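Local coordinates for Dna-binding protein RAP1 (PDB 4BJT), which binds the Rap1-binding module of Rif1 through its C-terminal domain, and probably acts in transcriptional control and telomere architecture as a DNA-binding protein, at residues C[97-102]-C[139-144]; C[110-115]-C[128-133]. One frame throughout, in Å; residues are numbered along the deposited sequence. Where two conformers were deposited one is given.

Both contacts lie in one all-helical bundle, each about 9 Å from the centre of the chain, and their centres are about 9 Å apart. Interaction 1 joins helix 88-99 to helix 140-150. Interaction 2 joins helix 108-119 to helix 123-132 and is nested in the chain loop that interaction 1 closes. The two share no segment but touch through side chains. F140 CE2 packs on L130 CD2 at 3.5 Å, and F144 CZ on I129 CD1 at 3.5 Å. Four helices thus meet in one continuous apolar core. The bound peptide rests on the side of interaction 2, so the peptide-binding surface is probably backed by this core.

Interaction 1 of 2, residues C[97-102]-C[139-144]; sequences EVISGD and VFPRYF
I99 and P141 meet where two helices of the Rap1 C-terminal bundle pack together: the last part of helix 88-99 and the first turn of helix 140-150. No hydrogen bond crosses the contact. It is apolar, small and buried, with about 110 Å² hidden in total. I99 supplies the whole of its own side. Its CG1 sits between the backbone N and the carbonyl carbon (chi1 69°), and the chain then runs straight out (chi2 -178°). This carries CD1 end-on to the CG and CD atoms of P141. I99 CD1 lies 3.4 Å from P141 CG and 3.5 Å from P141 CD, both tighter than a usual carbon contact. The same methyl also lies 4.2 Å from F140 CB. The other branch, I99 CG2, approaches the F140 ring obliquely. The fork of I99 therefore spans two successive residues of the opposing helix. P141 suits its place, because a residue in the first helical turn needs no N-H for an i to i-4 bond. Within this turn Y143 N bonds to V139 O at 3.0 Å and F144 N to F140 O at 3.3 Å. One turn on, F144 CE2 lies in the plane of the F140 ring, at its edge. Elsewhere on this turn, R142 forms salt bridges with E55 and D59, tying helix 140-150 to the N-terminal part of the model. M92, two turns before I99 in helix 88-99, also touches P141, and F144 packs on L95 and meets F91 edge-to-face, so the two helices touch at several levels. F140 reaches further, to L115 of helix 108-119 and I129 of helix 123-132, while V98 packs on helix 108-119.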
loop_
_atom_site.group_PDB
_atom_site.type_symbol
_atom_site.label_atom_id
_atom_site.label_comp_id
_atom_site.label_asym_id
_atom_site.label_seq_id
_atom_site.Cartn_x
_atom_site.Cartn_y
_atom_site.Cartn_z
ATOM N N GLU C 97 -13.284 5.931 1.771
ATOM C CA GLU C 97 -14.406 5.629 2.673
ATOM C C GLU C 97 -14.146 4.330 3.482
ATOM O O GLU C 97 -14.319 4.327 4.712
ATOM C CB GLU C 97 -15.714 5.549 1.863
ATOM C CG GLU C 97 -16.991 5.412 2.666
ATOM C CD GLU C 97 -18.244 5.261 1.819
ATOM O OE1 GLU C 97 -18.202 5.583 0.609
ATOM O OE2 GLU C 97 -19.282 4.833 2.375
ATOM N N VAL C 98 -13.618 3.277 2.836
ATOM C CA VAL C 98 -13.325 2.020 3.539
ATOM C C VAL C 98 -12.225 2.208 4.570
ATOM O O VAL C 98 -12.405 1.851 5.744
ATOM C CB VAL C 98 -12.922 0.893 2.552
ATOM C CG1 VAL C 98 -12.429 -0.352 3.307
ATOM C CG2 VAL C 98 -14.086 0.527 1.637
ATOM N N ILE C 99 -11.081 2.748 4.132
ATOM C CA ILE C 99 -9.920 2.863 5.021
ATOM C C ILE C 99 -10.102 3.918 6.113
ATOM O O ILE C 99 -9.316 3.890 7.070
ATOM C CB ILE C 99 -8.582 3.032 4.269
ATOM C CG1 ILE C 99 -8.484 4.409 3.580
ATOM C CG2 ILE C 99 -8.331 1.841 3.303
ATOM C CD1 ILE C 99 -7.269 4.610 2.829
ATOM N N SER C 100 -11.137 4.790 6.027
ATOM C CA SER C 100 -11.469 5.780 7.062
ATOM C C SER C 100 -12.325 5.161 8.190
ATOM O O SER C 100 -12.631 5.838 9.173
ATOM C CB SER C 100 -12.221 6.964 6.450
ATOM O OG SER C 100 -11.340 7.711 5.627
ATOM N N GLY C 101 -12.729 3.903 8.029
ATOM C CA GLY C 101 -13.518 3.192 9.019
ATOM C C GLY C 101 -12.737 2.894 10.282
ATOM O O GLY C 101 -11.512 3.018 10.321
ATOM N N ASP C 102 -13.453 2.475 11.312
ATOM C CA ASP C 102 -12.859 2.158 12.609
ATOM C C ASP C 102 -12.296 0.743 12.569
ATOM O O ASP C 102 -13.064 -0.214 12.436
ATOM C CB ASP C 102 -13.926 2.272 13.719
ATOM C CG ASP C 102 -14.547 3.653 13.853
ATOM O OD1 ASP C 102 -13.965 4.625 13.314
ATOM O OD2 ASP C 102 -15.617 3.763 14.496
ATOM N N VAL C 139 -1.207 4.672 3.749
ATOM C CA VAL C 139 -0.415 4.539 2.530
ATOM C C VAL C 139 -1.192 3.694 1.462
ATOM O O VAL C 139 -0.727 3.583 0.332
ATOM C CB VAL C 139 0.997 3.998 2.891
ATOM C CG1 VAL C 139 1.914 3.984 1.682
ATOM C CG2 VAL C 139 1.637 4.834 4.009
ATOM N N PHE C 140 -2.393 3.133 1.778
ATOM C CA PHE C 140 -3.167 2.362 0.769
ATOM C C PHE C 140 -3.471 3.170 -0.470
ATOM O O PHE C 140 -3.252 2.707 -1.597
ATOM C CB PHE C 140 -4.492 1.846 1.337
ATOM C CG PHE C 140 -4.538 0.363 1.485
ATOM C CD1 PHE C 140 -4.786 -0.439 0.404
ATOM C CD2 PHE C 140 -4.335 -0.227 2.709
ATOM C CE1 PHE C 140 -4.850 -1.828 0.540
ATOM C CE2 PHE C 140 -4.356 -1.608 2.835
ATOM C CZ PHE C 140 -4.648 -2.395 1.750
ATOM N N PRO C 141 -3.998 4.401 -0.345
ATOM C CA PRO C 141 -4.291 5.173 -1.568
ATOM C C PRO C 141 -3.051 5.427 -2.421
ATOM O O PRO C 141 -3.074 5.294 -3.643
ATOM C CB PRO C 141 -4.922 6.457 -1.029
ATOM C CG PRO C 141 -5.507 6.043 0.281
ATOM C CD PRO C 141 -4.452 5.118 0.850
ATOM N N ARG C 142 -1.939 5.727 -1.759
ATOM C CA ARG C 142 -0.676 5.949 -2.418
ATOM C C ARG C 142 -0.278 4.713 -3.243
ATOM O O ARG C 142 0.261 4.833 -4.342
ATOM C CB ARG C 142 0.393 6.199 -1.318
ATOM C CG ARG C 142 1.688 6.604 -1.881
ATOM C CD ARG C 142 2.721 6.898 -0.789
ATOM N NE ARG C 142 2.309 8.010 0.063
ATOM C CZ ARG C 142 3.063 8.529 1.038
ATOM N NH1 ARG C 142 4.229 7.984 1.343
ATOM N NH2 ARG C 142 2.637 9.576 1.736
ATOM N N TYR C 143 -0.493 3.524 -2.685
ATOM C CA TYR C 143 -0.141 2.288 -3.368
ATOM C C TYR C 143 -0.870 2.222 -4.693
ATOM O O TYR C 143 -0.239 2.049 -5.737
ATOM C CB TYR C 143 -0.464 1.075 -2.490
ATOM C CG TYR C 143 0.039 -0.231 -3.071
ATOM C CD1 TYR C 143 -0.601 -0.830 -4.155
ATOM C CD2 TYR C 143 1.208 -0.819 -2.601
ATOM C CE1 TYR C 143 -0.115 -2.001 -4.718
ATOM C CE2 TYR C 143 1.668 -2.028 -3.117
ATOM C CZ TYR C 143 1.014 -2.613 -4.181
ATOM O OH TYR C 143 1.533 -3.787 -4.670
ATOM N N PHE C 144 -2.185 2.383 -4.673
ATOM C CA PHE C 144 -2.955 2.266 -5.935
ATOM C C PHE C 144 -2.670 3.385 -6.916
ATOM O O PHE C 144 -2.526 3.115 -8.105
ATOM C CB PHE C 144 -4.455 2.159 -5.652
ATOM C CG PHE C 144 -4.820 0.832 -5.055
ATOM C CD1 PHE C 144 -4.797 -0.311 -5.818
ATOM C CD2 PHE C 144 -5.125 0.717 -3.716
ATOM C CE1 PHE C 144 -5.095 -1.551 -5.256
ATOM C CE2 PHE C 144 -5.395 -0.533 -3.153
ATOM C CZ PHE C 144 -5.382 -1.652 -3.931
#

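Interaction 2 of 2, residues C[110-115]-C[128-133]; sequences KLVQDL and SILTCL
L130 meets L111 and V112 through methyl groups, and no ring face or edge takes part between them. A flat group on helix 108-119, the D114 carboxylate, is gripped by K110 one turn back and by Y103 OH from outside the helix. K110 NZ forms a salt bridge with D114 OD2 at 3.2 Å, using the syn lone pair of that oxygen, and Y103 OH bonds to the same atom. Across the contact, L130 CD1 does most of the touching. It lies 3.8 Å from V112 CG2 and 3.9 Å from L111 CD2. The second branch, L130 CD2, is 4.0 Å from L111 CD2. L130 thus crosses both residues at a slant: CD1 bridges L111 and V112, while CD2 also rests on L111. With L111 CG anti to the backbone N (chi1 170°) and CD1 turned aside (chi2 62°), CD2 continues the extended chain toward L130. This is the packing of two helices that follow each other in the chain, 108-119 and 123-132, joined by a short turn. L137 touches both L111 and L130. L111, V112, L130 and T131 all pack on apolar side chains of the bound peptide.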
loop_
_atom_site.group_PDB
_atom_site.type_symbol
_atom_site.label_atom_id
_atom_site.label_comp_id
_atom_site.label_asym_id
_atom_site.label_seq_id
_atom_site.Cartn_x
_atom_site.Cartn_y
_atom_site.Cartn_z
ATOM N N LYS C 110 -11.152 -8.061 8.958
ATOM C CA LYS C 110 -12.356 -7.279 8.655
ATOM C C LYS C 110 -12.056 -6.258 7.535
ATOM O O LYS C 110 -12.876 -6.065 6.635
ATOM C CB LYS C 110 -12.832 -6.519 9.886
ATOM C CG LYS C 110 -14.178 -5.825 9.688
ATOM C CD LYS C 110 -14.498 -4.902 10.863
ATOM C CE LYS C 110 -15.898 -4.319 10.861
ATOM N NZ LYS C 110 -16.429 -4.010 9.501
ATOM N N LEU C 111 -10.903 -5.596 7.629
ATOM C CA LEU C 111 -10.515 -4.622 6.609
ATOM C C LEU C 111 -10.451 -5.298 5.226
ATOM O O LEU C 111 -10.977 -4.778 4.238
ATOM C CB LEU C 111 -9.155 -3.995 6.979
ATOM C CG LEU C 111 -8.501 -3.142 5.894
ATOM C CD1 LEU C 111 -9.354 -1.950 5.548
ATOM C CD2 LEU C 111 -7.169 -2.680 6.335
ATOM N N VAL C 112 -9.739 -6.429 5.161
ATOM C CA VAL C 112 -9.574 -7.198 3.935
ATOM C C VAL C 112 -10.944 -7.600 3.377
ATOM O O VAL C 112 -11.167 -7.513 2.158
ATOM C CB VAL C 112 -8.615 -8.387 4.181
ATOM C CG1 VAL C 112 -8.694 -9.439 3.097
ATOM C CG2 VAL C 112 -7.174 -7.880 4.340
ATOM N N GLN C 113 -11.886 -7.999 4.257
ATOM C CA GLN C 113 -13.229 -8.331 3.787
ATOM C C GLN C 113 -13.956 -7.117 3.211
ATOM O O GLN C 113 -14.585 -7.207 2.163
ATOM C CB GLN C 113 -14.066 -8.960 4.921
ATOM C CG GLN C 113 -15.419 -9.501 4.459
ATOM C CD GLN C 113 -15.244 -10.656 3.506
ATOM O OE1 GLN C 113 -14.591 -11.644 3.830
ATOM N NE2 GLN C 113 -15.746 -10.538 2.286
ATOM N N ASP C 114 -13.830 -5.961 3.857
ATOM C CA ASP C 114 -14.484 -4.746 3.379
ATOM C C ASP C 114 -13.860 -4.254 2.056
ATOM O O ASP C 114 -14.583 -3.810 1.153
ATOM C CB ASP C 114 -14.417 -3.657 4.449
ATOM C CG ASP C 114 -15.135 -4.011 5.749
ATOM O OD1 ASP C 114 -15.979 -4.939 5.734
ATOM O OD2 ASP C 114 -14.810 -3.404 6.789
ATOM N N LEU C 115 -12.541 -4.423 1.896
ATOM C CA LEU C 115 -11.874 -4.031 0.637
ATOM C C LEU C 115 -12.313 -4.925 -0.526
ATOM O O LEU C 115 -12.314 -4.503 -1.692
ATOM C CB LEU C 115 -10.357 -4.098 0.795
ATOM C CG LEU C 115 -9.756 -3.003 1.686
ATOM C CD1 LEU C 115 -8.324 -3.345 2.062
ATOM C CD2 LEU C 115 -9.824 -1.619 1.003
ATOM N N SER C 128 -1.307 -8.804 0.815
ATOM C CA SER C 128 0.058 -8.546 0.362
ATOM C C SER C 128 0.376 -7.046 0.454
ATOM O O SER C 128 1.478 -6.658 0.888
ATOM C CB SER C 128 0.264 -9.019 -1.070
ATOM O OG SER C 128 0.224 -10.437 -1.123
ATOM N N ILE C 129 -0.588 -6.189 0.072
ATOM C CA ILE C 129 -0.373 -4.746 0.155
ATOM C C ILE C 129 -0.188 -4.341 1.611
ATOM O O ILE C 129 0.779 -3.633 1.953
ATOM C CB ILE C 129 -1.542 -3.960 -0.485
ATOM C CG1 ILE C 129 -1.633 -4.235 -1.997
ATOM C CG2 ILE C 129 -1.389 -2.443 -0.224
ATOM C CD1 ILE C 129 -2.943 -3.780 -2.590
ATOM N N LEU C 130 -1.089 -4.781 2.500
ATOM C CA LEU C 130 -1.017 -4.426 3.912
ATOM C C LEU C 130 0.341 -4.797 4.486
ATOM O O LEU C 130 0.936 -4.016 5.235
ATOM C CB LEU C 130 -2.094 -5.133 4.711
ATOM C CG LEU C 130 -3.387 -4.409 4.783
ATOM C CD1 LEU C 130 -4.518 -5.353 5.199
ATOM C CD2 LEU C 130 -3.268 -3.206 5.762
ATOM N N THR C 131 0.861 -5.964 4.082
ATOM C CA THR C 131 2.156 -6.426 4.557
ATOM C C THR C 131 3.282 -5.503 4.078
ATOM O O THR C 131 4.139 -5.131 4.878
ATOM C CB THR C 131 2.378 -7.877 4.142
ATOM O OG1 THR C 131 1.307 -8.674 4.672
ATOM C CG2 THR C 131 3.694 -8.426 4.653
ATOM N N CYS C 132 3.282 -5.105 2.811
ATOM C CA CYS C 132 4.361 -4.258 2.330
ATOM C C CYS C 132 4.254 -2.813 2.808
ATOM O O CYS C 132 5.241 -2.076 2.730
ATOM C CB CYS C 132 4.518 -4.340 0.827
ATOM S SG CYS C 132 3.433 -3.265 -0.103
ATOM N N LEU C 133 3.078 -2.418 3.356
ATOM C CA LEU C 133 2.902 -1.107 3.952
ATOM C C LEU C 133 3.223 -1.146 5.466
ATOM O O LEU C 133 3.008 -0.135 6.131
ATOM C CB LEU C 133 1.462 -0.599 3.783
ATOM C CG LEU C 133 0.967 -0.436 2.344
ATOM C CD1 LEU C 133 -0.428 0.164 2.314
ATOM C CD2 LEU C 133 1.925 0.291 1.492
#